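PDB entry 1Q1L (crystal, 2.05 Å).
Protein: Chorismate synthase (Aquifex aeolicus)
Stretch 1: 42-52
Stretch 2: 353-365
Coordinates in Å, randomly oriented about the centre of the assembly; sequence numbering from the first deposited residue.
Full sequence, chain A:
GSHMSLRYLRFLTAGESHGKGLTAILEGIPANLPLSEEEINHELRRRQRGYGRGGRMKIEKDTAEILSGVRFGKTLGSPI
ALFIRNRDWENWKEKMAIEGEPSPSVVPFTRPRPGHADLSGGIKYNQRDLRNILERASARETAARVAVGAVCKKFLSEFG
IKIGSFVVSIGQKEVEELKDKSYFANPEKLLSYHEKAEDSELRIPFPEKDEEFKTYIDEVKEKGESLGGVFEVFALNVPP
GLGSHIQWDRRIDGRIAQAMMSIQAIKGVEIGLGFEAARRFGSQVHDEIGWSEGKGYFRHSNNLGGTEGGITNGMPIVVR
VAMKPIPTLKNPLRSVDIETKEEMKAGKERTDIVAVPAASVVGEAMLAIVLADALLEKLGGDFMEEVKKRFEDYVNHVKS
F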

# COMPACT_ATOMS: atom_id res chain seq x y z
N HIS A 42 -19.34 1.09 -24.35
CA HIS A 42 -20.39 2.09 -24.20
C HIS A 42 -19.87 3.30 -23.42
O HIS A 42 -20.14 4.45 -23.78
CB HIS A 42 -21.60 1.52 -23.47
CG HIS A 42 -22.74 2.49 -23.38
ND1 HIS A 42 -23.62 2.51 -22.32
CD2 HIS A 42 -23.14 3.47 -24.22
CE1 HIS A 42 -24.51 3.47 -22.51
NE2 HIS A 42 -24.24 4.07 -23.66
N GLU A 43 -19.11 3.06 -22.35
CA GLU A 43 -18.57 4.16 -21.55
C GLU A 43 -17.49 4.91 -22.33
O GLU A 43 -17.41 6.13 -22.26
CB GLU A 43 -18.00 3.64 -20.23
CG GLU A 43 -19.03 3.09 -19.26
CD GLU A 43 -20.11 4.10 -18.89
OE1 GLU A 43 -19.78 5.29 -18.73
OE2 GLU A 43 -21.28 3.70 -18.75
N LEU A 44 -16.67 4.17 -23.08
CA LEU A 44 -15.63 4.81 -23.86
C LEU A 44 -16.25 5.75 -24.90
O LEU A 44 -15.70 6.80 -25.20
CB LEU A 44 -14.76 3.75 -24.56
CG LEU A 44 -13.92 2.90 -23.60
CD1 LEU A 44 -13.12 1.86 -24.39
CD2 LEU A 44 -12.99 3.80 -22.79
N ARG A 45 -17.41 5.36 -25.42
CA ARG A 45 -18.10 6.17 -26.42
C ARG A 45 -18.65 7.47 -25.82
O ARG A 45 -18.63 8.51 -26.47
CB ARG A 45 -19.24 5.37 -27.07
CG ARG A 45 -18.75 4.29 -28.03
CD ARG A 45 -19.85 3.84 -28.99
NE ARG A 45 -20.98 3.22 -28.30
CZ ARG A 45 -20.99 1.96 -27.87
NH1 ARG A 45 -19.95 1.17 -28.06
NH2 ARG A 45 -22.06 1.49 -27.24
N ARG A 46 -19.14 7.41 -24.59
CA ARG A 46 -19.67 8.59 -23.93
C ARG A 46 -18.57 9.61 -23.70
O ARG A 46 -18.78 10.81 -23.86
CB ARG A 46 -20.33 8.22 -22.60
CG ARG A 46 -21.56 7.33 -22.73
CD ARG A 46 -22.12 6.98 -21.36
NE ARG A 46 -22.56 8.16 -20.63
CZ ARG A 46 -22.25 8.42 -19.36
NH1 ARG A 46 -21.48 7.58 -18.68
NH2 ARG A 46 -22.70 9.52 -18.77
N ARG A 47 -17.38 9.14 -23.33
CA ARG A 47 -16.26 10.05 -23.09
C ARG A 47 -15.83 10.72 -24.40
O ARG A 47 -15.55 11.92 -24.43
CB ARG A 47 -15.06 9.31 -22.50
CG ARG A 47 -13.94 10.25 -22.02
CD ARG A 47 -12.64 9.50 -21.74
NE ARG A 47 -12.00 9.09 -22.97
CZ ARG A 47 -11.03 9.77 -23.58
NH1 ARG A 47 -10.56 10.89 -23.07
NH2 ARG A 47 -10.54 9.32 -24.73
N GLN A 48 -15.77 9.95 -25.47
CA GLN A 48 -15.38 10.49 -26.77
C GLN A 48 -16.28 11.62 -27.23
O GLN A 48 -15.80 12.65 -27.69
CB GLN A 48 -15.38 9.39 -27.84
CG GLN A 48 -14.24 8.40 -27.72
CD GLN A 48 -14.17 7.47 -28.92
OE1 GLN A 48 -15.10 6.70 -29.18
NE2 GLN A 48 -13.06 7.53 -29.64
N ARG A 49 -17.59 11.44 -27.09
CA ARG A 49 -18.56 12.45 -27.50
C ARG A 49 -18.57 13.63 -26.53
O ARG A 49 -19.39 14.54 -26.66
CB ARG A 49 -19.96 11.85 -27.58
CG ARG A 49 -20.07 10.64 -28.51
CD ARG A 49 -21.52 10.32 -28.87
NE ARG A 49 -21.96 9.02 -28.38
CZ ARG A 49 -22.23 8.74 -27.11
NH1 ARG A 49 -22.11 9.68 -26.18
NH2 ARG A 49 -22.63 7.52 -26.77
N GLY A 50 -17.65 13.62 -25.58
CA GLY A 50 -17.58 14.69 -24.59
C GLY A 50 -16.69 15.86 -24.96
O GLY A 50 -16.68 16.88 -24.27
N TYR A 51 -15.92 15.72 -26.04
CA TYR A 51 -15.04 16.80 -26.47
C TYR A 51 -15.71 17.67 -27.52
O TYR A 51 -15.19 18.71 -27.91
CB TYR A 51 -13.73 16.24 -27.04
CG TYR A 51 -12.86 15.53 -26.02
CD1 TYR A 51 -13.03 14.17 -25.76
CD2 TYR A 51 -11.89 16.22 -25.31
CE1 TYR A 51 -12.25 13.52 -24.81
CE2 TYR A 51 -11.10 15.58 -24.36
CZ TYR A 51 -11.29 14.23 -24.11
OH TYR A 51 -10.52 13.59 -23.17
N GLY A 52 -16.89 17.23 -27.97
CA GLY A 52 -17.62 17.98 -28.97
C GLY A 52 -18.20 17.08 -30.05
O GLY A 52 -17.71 15.98 -30.28
N ILE A 353 -14.24 22.66 -28.90
CA ILE A 353 -13.62 21.49 -28.28
C ILE A 353 -13.77 21.53 -26.76
O ILE A 353 -12.84 21.21 -26.02
CB ILE A 353 -12.11 21.41 -28.64
CG1 ILE A 353 -11.92 21.64 -30.14
CG2 ILE A 353 -11.54 20.05 -28.24
CD1 ILE A 353 -10.46 21.69 -30.58
N VAL A 354 -14.95 21.94 -26.29
CA VAL A 354 -15.22 22.02 -24.86
C VAL A 354 -15.04 20.63 -24.25
O VAL A 354 -15.57 19.65 -24.78
CB VAL A 354 -16.66 22.51 -24.58
CG1 VAL A 354 -16.86 22.72 -23.09
CG2 VAL A 354 -16.92 23.79 -25.34
N ALA A 355 -14.31 20.55 -23.15
CA ALA A 355 -14.04 19.25 -22.53
C ALA A 355 -14.82 18.90 -21.27
O ALA A 355 -14.74 17.77 -20.79
CB ALA A 355 -12.54 19.12 -22.25
N VAL A 356 -15.58 19.84 -20.72
CA VAL A 356 -16.32 19.55 -19.50
C VAL A 356 -17.26 18.34 -19.61
O VAL A 356 -17.42 17.59 -18.65
CB VAL A 356 -17.13 20.79 -18.99
CG1 VAL A 356 -18.37 21.00 -19.84
CG2 VAL A 356 -17.51 20.59 -17.53
N PRO A 357 -17.88 18.12 -20.79
CA PRO A 357 -18.78 16.97 -20.92
C PRO A 357 -18.02 15.66 -20.74
O PRO A 357 -18.47 14.75 -20.05
CB PRO A 357 -19.33 17.12 -22.34
CG PRO A 357 -19.28 18.60 -22.57
CD PRO A 357 -17.93 18.95 -22.01
N ALA A 358 -16.86 15.56 -21.38
CA ALA A 358 -16.04 14.37 -21.27
C ALA A 358 -15.60 14.22 -19.82
O ALA A 358 -15.66 13.13 -19.25
CB ALA A 358 -14.82 14.47 -22.18
N ALA A 359 -15.17 15.32 -19.22
CA ALA A 359 -14.71 15.30 -17.83
C ALA A 359 -15.75 14.65 -16.94
O ALA A 359 -15.43 13.77 -16.14
CB ALA A 359 -14.42 16.71 -17.35
N SER A 360 -17.00 15.08 -17.08
CA SER A 360 -18.08 14.53 -16.27
C SER A 360 -18.17 13.01 -16.41
O SER A 360 -18.47 12.32 -15.44
CB SER A 360 -19.42 15.17 -16.64
OG SER A 360 -19.81 14.81 -17.95
N VAL A 361 -17.91 12.49 -17.60
CA VAL A 361 -17.97 11.05 -17.80
C VAL A 361 -16.82 10.35 -17.07
O VAL A 361 -16.97 9.24 -16.56
CB VAL A 361 -17.93 10.67 -19.30
CG1 VAL A 361 -17.84 9.15 -19.45
CG2 VAL A 361 -19.17 11.21 -20.01
N VAL A 362 -15.66 11.01 -17.02
CA VAL A 362 -14.51 10.46 -16.33
C VAL A 362 -14.81 10.55 -14.83
O VAL A 362 -14.40 9.70 -14.04
CB VAL A 362 -13.23 11.27 -16.64
CG1 VAL A 362 -12.05 10.74 -15.84
CG2 VAL A 362 -12.93 11.20 -18.14
N GLY A 363 -15.56 11.59 -14.45
CA GLY A 363 -15.92 11.76 -13.05
C GLY A 363 -16.76 10.59 -12.56
O GLY A 363 -16.61 10.15 -11.42
N GLU A 364 -17.64 10.10 -13.43
CA GLU A 364 -18.49 8.98 -13.08
C GLU A 364 -17.62 7.74 -12.88
O GLU A 364 -17.83 6.97 -11.95
CB GLU A 364 -19.49 8.70 -14.21
CG GLU A 364 -20.53 9.77 -14.45
CD GLU A 364 -21.39 9.46 -15.67
OE1 GLU A 364 -21.41 8.28 -16.10
OE2 GLU A 364 -22.04 10.40 -16.19
N ALA A 365 -16.65 7.57 -13.76
CA ALA A 365 -15.73 6.44 -13.68
C ALA A 365 -14.95 6.45 -12.36
O ALA A 365 -14.82 5.42 -11.71
CB ALA A 365 -14.76 6.48 -14.86
O HOH W 1 -18.13 6.64 -17.14

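The backbones of the two stretches all but touch at Gly50, whose CA lies 3.7 Å from the CA of Ala358. Glycine is what the geometry demands here: an ideal CB on Gly50 would point toward the second stretch and sit 2.3 Å from Ala358 CA, a clash, and 3.1 Å from Pro357 C. The close approach is put to use, because Ala358 N donates a hydrogen bond of 3.2 Å to Gly50 O, joining the first turn of helix 356-365 to the loop that follows helix 42-48. That donor is available because Ala358 stands too near the start of its helix to find an acceptor one turn back within it.

Behind this point the helices run roughly antiparallel, at 149°, with their axes approaching to 8.4 Å. Such spacing suits small side chains. Ala358 CB rests 3.5 Å from Arg47 O, and one turn later Val361 points toward the first helix, its CG2 3.9 Å from Arg46 O and its CG1 3.9 Å from Arg47 N. Arg47 contributes its aliphatic portion, with CD 4.0 Å from Val362 CG2.

At the far end of the pair, charge replaces close backbone packing. Arg46 and Glu364 form a two-pronged salt bridge, NH1 to OE1 at 2.7 Å and NH2 to OE2 at 2.8 Å, both nearly straight, with the carboxylate at the guanidinium edge where the N-H groups point. Val361 CG1 covers one face of the same guanidinium, which has no N-H to offer in that direction. Within its own helix, Arg46 NH1 also bridges to Glu43 OE1 at 2.9 Å. Arg46 NH1 is thus shared by two acids whose oxygens, Glu43 OE1 and Glu364 OE1, come within 4.3 Å, a like-charge proximity that its positive charge offsets. A water donates to both Glu43 OE1 (2.7 Å) and Val361 O (2.9 Å), adding a second link between the helices.

On the loop side, the type I turn from Gln48 to Tyr51 carries the chain past the helix end and brings the tyrosine ring over Ala358. The Ala358 CB lies 4.0 Å from the Tyr51 ring centroid, a CH-pi contact over the face, while Ala355 CB adds apolar packing at 4.3 Å from Tyr51 CD2. Farther along, CA-H...O contacts run both ways: Ile353 CA to Tyr51 O at 3.2 Å and Tyr51 CA to Val354 O at 3.4 Å.

The rule is glycine against alanine where backbones meet, valine between the helices, and a buried, shared arginine where longer side chains reach across.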